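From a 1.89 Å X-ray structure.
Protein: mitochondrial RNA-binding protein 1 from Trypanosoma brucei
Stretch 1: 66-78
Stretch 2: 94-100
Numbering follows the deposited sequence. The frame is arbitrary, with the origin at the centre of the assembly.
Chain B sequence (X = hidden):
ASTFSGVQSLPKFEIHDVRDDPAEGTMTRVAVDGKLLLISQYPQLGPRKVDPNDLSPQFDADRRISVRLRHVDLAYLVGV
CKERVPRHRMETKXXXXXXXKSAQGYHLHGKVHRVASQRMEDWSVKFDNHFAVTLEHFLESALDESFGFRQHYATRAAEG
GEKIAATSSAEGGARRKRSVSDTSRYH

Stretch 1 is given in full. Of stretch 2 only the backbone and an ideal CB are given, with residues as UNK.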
# COMPACT_ATOMS: atom_id res chain seq x y z
N SER B 66 10.73 -15.50 22.54
CA SER B 66 9.48 -14.96 22.04
C SER B 66 9.24 -13.57 22.62
O SER B 66 9.02 -13.40 23.83
CB SER B 66 8.30 -15.89 22.39
OG SER B 66 7.17 -15.50 21.64
N VAL B 67 9.31 -12.54 21.77
CA VAL B 67 9.13 -11.18 22.24
C VAL B 67 7.91 -10.53 21.59
O VAL B 67 7.56 -10.83 20.44
CB VAL B 67 10.39 -10.29 21.99
CG1 VAL B 67 11.63 -10.88 22.77
CG2 VAL B 67 10.74 -10.22 20.52
N ARG B 68 7.31 -9.60 22.33
CA ARG B 68 6.10 -8.92 21.83
C ARG B 68 6.40 -7.43 21.82
O ARG B 68 6.86 -6.89 22.82
CB ARG B 68 4.95 -9.27 22.79
CG ARG B 68 3.60 -8.71 22.40
CD ARG B 68 2.64 -8.86 23.60
NE ARG B 68 1.31 -9.25 23.17
CZ ARG B 68 0.94 -10.48 22.82
NH1 ARG B 68 1.81 -11.49 22.86
NH2 ARG B 68 -0.30 -10.70 22.42
N LEU B 69 6.17 -6.75 20.68
CA LEU B 69 6.43 -5.31 20.59
C LEU B 69 5.11 -4.51 20.69
O LEU B 69 4.02 -5.08 20.66
CB LEU B 69 7.16 -4.99 19.26
CG LEU B 69 8.40 -5.83 18.88
CD1 LEU B 69 9.23 -5.14 17.76
CD2 LEU B 69 9.24 -6.07 20.09
N ARG B 70 5.21 -3.20 20.81
CA ARG B 70 4.03 -2.34 20.92
C ARG B 70 3.64 -1.78 19.56
O ARG B 70 4.42 -1.79 18.62
CB ARG B 70 4.31 -1.16 21.85
CG ARG B 70 4.67 -1.46 23.31
CD ARG B 70 5.21 -0.15 23.95
NE ARG B 70 6.41 0.32 23.24
CZ ARG B 70 6.97 1.52 23.39
NH1 ARG B 70 6.42 2.40 24.23
NH2 ARG B 70 8.07 1.84 22.71
N HIS B 71 2.42 -1.27 19.43
CA HIS B 71 2.02 -0.69 18.17
C HIS B 71 3.02 0.37 17.70
O HIS B 71 3.37 0.44 16.53
CB HIS B 71 0.64 -0.03 18.28
CG HIS B 71 -0.00 0.27 16.95
ND1 HIS B 71 -1.10 1.10 16.83
CD2 HIS B 71 0.27 -0.19 15.70
CE1 HIS B 71 -1.48 1.14 15.56
NE2 HIS B 71 -0.66 0.38 14.85
N VAL B 72 3.49 1.21 18.62
CA VAL B 72 4.41 2.25 18.21
C VAL B 72 5.78 1.73 17.75
O VAL B 72 6.44 2.33 16.89
CB VAL B 72 4.53 3.36 19.34
CG1 VAL B 72 5.43 2.89 20.46
CG2 VAL B 72 5.01 4.66 18.71
N ASP B 73 6.17 0.57 18.27
CA ASP B 73 7.45 -0.03 17.86
C ASP B 73 7.31 -0.47 16.41
O ASP B 73 8.27 -0.38 15.64
CB ASP B 73 7.76 -1.27 18.71
CG ASP B 73 7.98 -0.93 20.19
OD1 ASP B 73 8.63 0.09 20.46
OD2 ASP B 73 7.49 -1.68 21.06
N LEU B 74 6.14 -0.97 16.05
CA LEU B 74 5.96 -1.37 14.63
C LEU B 74 6.18 -0.14 13.74
O LEU B 74 6.89 -0.18 12.71
CB LEU B 74 4.56 -1.96 14.43
CG LEU B 74 4.11 -2.18 12.98
CD1 LEU B 74 5.05 -3.19 12.20
CD2 LEU B 74 2.68 -2.75 13.02
N ALA B 75 5.60 0.98 14.13
CA ALA B 75 5.80 2.20 13.35
C ALA B 75 7.28 2.61 13.32
O ALA B 75 7.80 3.04 12.29
CB ALA B 75 4.91 3.34 13.95
N TYR B 76 7.98 2.48 14.46
CA TYR B 76 9.40 2.82 14.50
C TYR B 76 10.19 1.91 13.60
O TYR B 76 11.11 2.38 12.94
CB TYR B 76 9.97 2.72 15.94
CG TYR B 76 9.96 4.07 16.64
CD1 TYR B 76 10.78 5.09 16.19
CD2 TYR B 76 9.11 4.32 17.71
CE1 TYR B 76 10.75 6.35 16.77
CE2 TYR B 76 9.07 5.60 18.30
CZ TYR B 76 9.90 6.59 17.82
OH TYR B 76 9.91 7.84 18.39
N LEU B 77 9.84 0.62 13.54
CA LEU B 77 10.60 -0.28 12.68
C LEU B 77 10.41 0.13 11.22
O LEU B 77 11.34 0.06 10.42
CB LEU B 77 10.15 -1.74 12.87
CG LEU B 77 10.30 -2.38 14.27
CD1 LEU B 77 10.36 -3.91 14.15
CD2 LEU B 77 11.51 -1.83 15.02
N VAL B 78 9.19 0.54 10.85
CA VAL B 78 8.99 0.97 9.47
C VAL B 78 9.84 2.25 9.24
O VAL B 78 10.48 2.40 8.19
CB VAL B 78 7.49 1.23 9.19
CG1 VAL B 78 7.32 1.88 7.79
CG2 VAL B 78 6.77 -0.13 9.21
N UNK B 94 11.01 -7.46 29.92
CA UNK B 94 11.42 -8.72 29.31
C UNK B 94 12.64 -8.66 28.39
O UNK B 94 13.32 -9.68 28.20
CB UNK B 94 10.24 -9.28 28.51
N UNK B 95 12.95 -7.50 27.82
CA UNK B 95 14.06 -7.48 26.87
C UNK B 95 14.56 -6.08 26.63
O UNK B 95 13.88 -5.12 26.98
CB UNK B 95 13.64 -8.11 25.54
N UNK B 96 15.73 -6.00 26.00
CA UNK B 96 16.33 -4.73 25.57
C UNK B 96 16.81 -5.03 24.19
O UNK B 96 17.71 -5.81 24.02
CB UNK B 96 17.45 -4.23 26.49
N UNK B 97 16.19 -4.40 23.19
CA UNK B 97 16.52 -4.72 21.81
C UNK B 97 16.67 -3.49 20.96
O UNK B 97 15.91 -2.53 21.09
CB UNK B 97 15.45 -5.63 21.21
N UNK B 98 17.67 -3.53 20.08
CA UNK B 98 17.87 -2.45 19.11
C UNK B 98 17.54 -3.01 17.73
O UNK B 98 17.92 -4.16 17.40
CB UNK B 98 19.30 -1.90 19.16
N UNK B 99 16.91 -2.18 16.90
CA UNK B 99 16.66 -2.58 15.52
C UNK B 99 17.34 -1.51 14.66
O UNK B 99 17.05 -0.30 14.82
CB UNK B 99 15.17 -2.71 15.21
N UNK B 100 18.21 -1.91 13.73
CA UNK B 100 18.85 -0.90 12.89
C UNK B 100 19.07 -1.41 11.47
O UNK B 100 19.06 -2.62 11.22
CB UNK B 100 20.18 -0.47 13.50

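At position 94 the CA-to-CB bond points toward stretch 1, but the ideal CB has none of its atoms within 5.5 Å. With nothing that close, stretch 1 leaves the choice wide, and phi/psi -87/-24 suits most residues. The deposited residue is Ala94, whose CB makes no contact.

Position 95 is more constrained. Its CB again points toward stretch 1, and the ideal CB of position 95 lies 4.4 Å from Val67 CG1, so the first atoms of a side chain meet an apolar surface. Farther out are Leu69 CD2 and the backbone carbonyl of Arg68, an acceptor; the carboxylate of Asp73 lies beyond. Leucine or methionine would suit the near part, while a long side chain with an apolar body and a donor at its tip would use both. The residue is Tyr95, extended backbone (-163/167), chi1 57° (p). Tyr95 CD1 packs 3.7 Å from Val67 CG1, and Tyr95 CZ lies 3.9 Å from Leu69 CD2. The hydroxyl donates a hydrogen bond to the Arg68 carbonyl (Tyr95 OH to Arg68 O, 2.9 Å), the acceptor lying at the ring edge, near its plane. Tyr95 OH and Asp73 OD2 are 4.5 Å apart, too far for a direct bond; a water bridges them, its oxygen donating to Tyr95 OH at 2.7 Å and to Asp73 OD2 at 2.8 Å. Asp73 OD2 also accepts from Arg70 N at 2.8 Å, so the water meets a carboxylate tied to the helix start.

Position 96 has extended angles (-135/113) and a CB out of reach of stretch 1, which therefore sets no preference; a beta-branched residue would fit the strand. It is Thr96.

At position 97 the CB points toward stretch 1 but finds nothing within 5.5 Å. A side chain must extend to reach the methyls of Val67, which favours leucine, methionine or an aromatic. Leu97, with chi1 -72° (m) and chi2 173° (t), brings Leu97 CD1 to 4.1 Å from Val67 CG2.

Position 98 is out of reach, and polar or apolar residues are equally compatible with stretch 1. Asp98 has both carboxylate oxygens hydrogen-bonded elsewhere in the structure.

Position 99 points toward stretch 1, its ideal CB 3.8 Å from Leu77 CD2. With a purely apolar neighbour so close, leucine, isoleucine, methionine or phenylalanine would suit. Phe99, chi1 178° (t), places CD1 3.6 Å from Leu77 CD2, and the leucine end comes nearer although its CA-to-CB bond runs sideways.

Position 100 is out of reach, so stretch 1 gives no guidance. It is Glu100.

Stretch 2, residues 94-100: AYTLDFE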
# COMPACT_ATOMS: atom_id res chain seq x y z
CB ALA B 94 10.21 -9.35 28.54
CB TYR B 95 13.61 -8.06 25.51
CG TYR B 95 12.41 -7.33 24.88
CD1 TYR B 95 11.11 -7.90 24.89
CD2 TYR B 95 12.57 -6.05 24.32
CE1 TYR B 95 10.00 -7.19 24.37
CE2 TYR B 95 11.47 -5.35 23.80
CZ TYR B 95 10.19 -5.93 23.83
OH TYR B 95 9.10 -5.19 23.33
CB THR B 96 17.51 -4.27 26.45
OG1 THR B 96 17.00 -3.94 27.74
CG2 THR B 96 18.14 -2.99 25.87
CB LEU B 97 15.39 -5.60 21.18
CG LEU B 97 15.23 -7.06 21.61
CD1 LEU B 97 13.94 -7.74 21.02
CD2 LEU B 97 16.48 -7.78 21.15
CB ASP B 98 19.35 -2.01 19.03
CG ASP B 98 19.75 -1.05 20.15
OD1 ASP B 98 18.90 -0.74 20.99
OD2 ASP B 98 20.92 -0.62 20.18
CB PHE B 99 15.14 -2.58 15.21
CG PHE B 99 14.81 -2.95 13.79
CD1 PHE B 99 14.40 -1.98 12.87
CD2 PHE B 99 14.87 -4.31 13.38
CE1 PHE B 99 14.05 -2.36 11.55
CE2 PHE B 99 14.51 -4.71 12.06
CZ PHE B 99 14.10 -3.73 11.14
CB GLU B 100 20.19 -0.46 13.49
CG GLU B 100 21.10 -1.58 13.89
CD GLU B 100 22.22 -1.06 14.82
OE1 GLU B 100 22.47 -1.69 15.84
OE2 GLU B 100 22.84 -0.03 14.52
O HOH W 1 8.80 -2.52 23.38
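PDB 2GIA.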